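Local coordinates for putative acetyltransferase Sthe_0691 (Sphaerobacter thermophilus, PDB 3SHP), which probably transfers an acetyl group from acetyl-coenzyme A to an acceptor substrate, at the interface of chains A and B and the interface of chains C and A. Coordinates in Å, arbitrary orientation; residue numbers count along the deposited sequence, not the author numbering. Chains: chain A/B/C, Putative acetyltransferase Sthe_0691.

Contact 1: the interface of chains A and B. Residues chain A 79, 86, 88, 123, 125; chain B 146-148.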
# COMPACT_ATOMS: atom_id res chain seq x y z
N GLU A 79 -7.65 19.53 19.54
CA GLU A 79 -6.39 19.34 20.28
C GLU A 79 -5.85 20.71 20.71
O GLU A 79 -5.77 21.63 19.89
CB GLU A 79 -5.36 18.55 19.43
CG GLU A 79 -4.02 18.28 20.13
CD GLU A 79 -2.82 18.01 19.18
OE1 GLU A 79 -3.03 17.66 17.98
OE2 GLU A 79 -1.65 18.13 19.67
N SER A 86 -6.55 23.17 17.63
CA SER A 86 -6.52 22.66 16.27
C SER A 86 -7.63 21.65 16.08
O SER A 86 -7.78 20.74 16.88
CB SER A 86 -5.17 21.99 15.99
OG SER A 86 -5.08 20.77 16.73
N ARG A 88 -10.04 18.83 13.72
CA ARG A 88 -10.02 17.78 12.70
C ARG A 88 -11.39 17.10 12.70
O ARG A 88 -11.90 16.72 13.75
CB ARG A 88 -8.91 16.77 13.04
CG ARG A 88 -8.72 15.63 12.08
CD ARG A 88 -7.54 14.71 12.51
NE ARG A 88 -6.29 15.44 12.53
CZ ARG A 88 -5.29 15.19 13.36
NH1 ARG A 88 -5.39 14.20 14.25
NH2 ARG A 88 -4.19 15.95 13.31
N THR A 123 -6.57 26.52 14.44
CA THR A 123 -6.13 25.75 13.29
C THR A 123 -7.20 24.72 12.90
O THR A 123 -7.78 24.07 13.77
CB THR A 123 -4.86 24.95 13.67
OG1 THR A 123 -3.93 25.82 14.32
CG2 THR A 123 -4.19 24.43 12.50
N GLU A 125 -7.93 21.51 9.88
CA GLU A 125 -7.63 20.70 8.69
C GLU A 125 -8.83 20.54 7.78
O GLU A 125 -9.92 20.15 8.24
CB GLU A 125 -7.16 19.31 9.12
CG GLU A 125 -5.87 19.34 9.90
CD GLU A 125 -5.58 18.00 10.54
OE1 GLU A 125 -5.99 16.97 9.95
OE2 GLU A 125 -4.97 17.99 11.65
N VAL B 146 0.22 21.23 16.04
CA VAL B 146 -0.60 20.18 15.43
C VAL B 146 0.21 18.88 15.42
O VAL B 146 1.43 18.91 15.25
CB VAL B 146 -1.02 20.56 13.95
CG1 VAL B 146 -1.99 19.56 13.34
CG2 VAL B 146 -1.65 21.96 13.88
N ARG B 147 -0.48 17.76 15.58
CA ARG B 147 0.17 16.46 15.49
C ARG B 147 -0.63 15.53 14.60
O ARG B 147 -1.84 15.40 14.75
CB ARG B 147 0.33 15.82 16.87
CG ARG B 147 0.98 14.43 16.83
CD ARG B 147 0.98 13.79 18.20
NE ARG B 147 -0.40 13.72 18.68
CZ ARG B 147 -1.24 12.69 18.47
NH1 ARG B 147 -0.81 11.60 17.82
NH2 ARG B 147 -2.49 12.76 18.93
N MSE B 148 0.06 14.88 13.67
CA MSE B 148 -0.57 13.92 12.76
C MSE B 148 0.06 12.55 12.99
O MSE B 148 1.25 12.34 12.76
CB MSE B 148 -0.43 14.46 11.35
CG MSE B 148 -0.66 15.99 11.46
SE MSE B 148 -0.69 16.93 9.90
CE MSE B 148 -1.41 15.61 8.68
O HOH W 1 -3.35 12.65 14.95
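A:Arg88 makes the direct hydrogen bond across the patch, reaching from strand 84-91 to the backbone of B:Arg147 on strand 143-148. A:Arg88 NH2 donates to the carbonyl O of B:Arg147 at 2.8 Å, nearly straight (168° at the hydrogen); the oxygen lies in the guanidinium plane, while the donor sits above the carbonyl plane. Water 1 adds a second route, 2.7 Å from A:Arg88 NH1 and 3.1 Å from B:Arg147 O.

Within chain A, the carboxylate of A:Glu125 holds that guanidinium side-on. A:Arg88 NE meets A:Glu125 OE1 at 3.0 Å, tilted from both planes. A:Arg88 NH2 donates to the syn lone pair of A:Glu125 OE2 at 2.7 Å, a hydrogen bond that is also a salt bridge. The grip probably restrains rotation of the guanidinium and keeps NH2 directed at chain B. Losing this side chain to an alanine would probably leave the carbonyl of B:Arg147 without its cross-chain donor and the carboxylate of A:Glu125 without its mate.

The apolar contact pairs B:Val146 CG2 with A:Thr123 CG2 at 3.8 Å. The valine's chi1 of -174° turns CG2 there and CG1 toward A:Glu125, whose carboxylate OE2 it meets in van der Waals contact.

As charged neighbours, A:Glu79 and B:Arg147 cross at about a right angle, their charged ends near but not touching, so any attraction is likely to be modest.

Repeated by the two-fold, the patch joins sheet residues of two copies, possibly stabilising a dimer.

Contact 2: the interface of chains C and A. Residues chain C 32, 34-36; chain A 35, 154-155.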
# COMPACT_ATOMS: atom_id res chain seq x y z
N ASP C 32 -18.53 2.28 -3.25
CA ASP C 32 -17.62 3.26 -2.70
C ASP C 32 -18.40 4.56 -2.61
O ASP C 32 -18.81 5.10 -3.62
CB ASP C 32 -16.40 3.41 -3.61
CG ASP C 32 -15.31 4.28 -3.01
OD1 ASP C 32 -15.47 4.83 -1.91
OD2 ASP C 32 -14.24 4.40 -3.67
N ARG C 34 -17.20 7.35 -1.55
CA ARG C 34 -16.36 8.51 -1.73
C ARG C 34 -16.57 9.07 -3.13
O ARG C 34 -16.96 8.35 -4.05
CB ARG C 34 -14.89 8.18 -1.47
CG ARG C 34 -14.62 7.49 -0.11
CD ARG C 34 -13.17 6.99 -0.07
NE ARG C 34 -12.91 6.06 -1.18
CZ ARG C 34 -11.74 5.52 -1.48
NH1 ARG C 34 -10.67 5.81 -0.75
NH2 ARG C 34 -11.63 4.70 -2.51
N PHE C 35 -16.38 10.39 -3.26
CA PHE C 35 -16.65 11.03 -4.54
C PHE C 35 -15.54 10.80 -5.54
O PHE C 35 -14.36 10.89 -5.19
CB PHE C 35 -16.94 12.52 -4.37
CG PHE C 35 -18.35 12.79 -3.91
CD1 PHE C 35 -19.40 12.89 -4.84
CD2 PHE C 35 -18.65 12.88 -2.54
CE1 PHE C 35 -20.73 13.11 -4.44
CE2 PHE C 35 -19.97 13.10 -2.13
CZ PHE C 35 -21.02 13.22 -3.09
N PRO C 36 -15.91 10.48 -6.78
CA PRO C 36 -14.94 10.49 -7.87
C PRO C 36 -14.79 11.93 -8.38
O PRO C 36 -15.51 12.83 -7.89
CB PRO C 36 -15.60 9.59 -8.93
CG PRO C 36 -17.07 9.87 -8.74
CD PRO C 36 -17.28 10.19 -7.25
N PHE A 35 -12.28 1.19 1.73
CA PHE A 35 -12.14 2.48 1.04
C PHE A 35 -11.81 3.69 1.97
O PHE A 35 -12.61 4.64 2.05
CB PHE A 35 -13.42 2.83 0.25
CG PHE A 35 -13.86 1.77 -0.74
CD1 PHE A 35 -13.08 1.43 -1.84
CD2 PHE A 35 -15.10 1.16 -0.58
CE1 PHE A 35 -13.51 0.46 -2.74
CE2 PHE A 35 -15.54 0.19 -1.49
CZ PHE A 35 -14.74 -0.16 -2.57
N ARG A 154 -9.68 9.72 -2.23
CA ARG A 154 -11.05 9.81 -2.70
C ARG A 154 -11.23 8.62 -3.65
O ARG A 154 -10.38 7.73 -3.69
CB ARG A 154 -11.25 11.12 -3.44
CG ARG A 154 -11.05 12.38 -2.58
CD ARG A 154 -12.08 12.44 -1.46
NE ARG A 154 -12.17 13.77 -0.86
CZ ARG A 154 -12.38 13.98 0.44
NH1 ARG A 154 -12.55 12.96 1.29
NH2 ARG A 154 -12.40 15.22 0.90
N ALA A 155 -12.30 8.61 -4.43
CA ALA A 155 -12.54 7.48 -5.30
C ALA A 155 -11.72 7.66 -6.58
O ALA A 155 -11.98 8.60 -7.36
CB ALA A 155 -14.02 7.36 -5.60
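This is a loop-to-loop interface between two copies of a putative acetyltransferase, probably of the GNAT family; it links chains C and A in the deposited octamer, though whether that assembly exists in solution the structure alone does not show. The two chains do not meet through a strict two-fold axis.

C:Asp32 lays its carboxylate over one face of the A:Phe35 ring, the two planes only 8° apart. C:Asp32 CG lies 3.9 Å from the A:Phe35 ring centroid, shifted toward the rim, and C:Asp32 OD2 also touches the methyl CB of A:Ala155 at 3.5 Å. Having CG anti to the backbone N (chi1 -172°) carries the carboxylate out over the ring.

C:Arg34 fixes that carboxylate from its own chain. C:Arg34 NE donates to the syn lone pair of C:Asp32 OD1 at 2.9 Å, and C:Arg34 NH2 makes a salt bridge to C:Asp32 OD2, also at 2.9 Å, with the oxygen in the guanidinium plane. OD1 takes a further bond from the backbone N of C:Arg34, arriving from above the carboxylate plane. A bend at chi3 (-58°) brings the guanidinium back to the acid, and chain A covers both its faces: the carbonyl O of A:Arg154 sits over the centre of one, 3.4 Å from C:Arg34 CZ, and A:Phe35 CB lies against the other, nearer the rim. The carbonyl dipole would probably favour the positive charge.

A backbone hydrogen bond runs across, from A:Ala155 N to C:Phe35 O at 3.2 Å, with the donor above the carbonyl plane. Beside it, A:Ala155 CB packs against C:Pro36 CA at 4.0 Å, while A:Arg154 CB rests near the same C:Phe35 carbonyl.

The C-alpha centres of contact 1 and contact 2 lie about 24 Å apart, and chain A takes part in both, with different residues. Contact 1 uses its strands 72-80, 84-91 and 121-127 against strand 143-148 of chain B; contact 2 uses loop positions of chains A and C. In sequence the two come close: strand 143-148 ends a few residues before the 154-155 segment that meets chain C. One subunit can therefore bind two neighbours at once, by a two-fold sheet contact and a less regular loop contact, which together could help to build the deposited octamer.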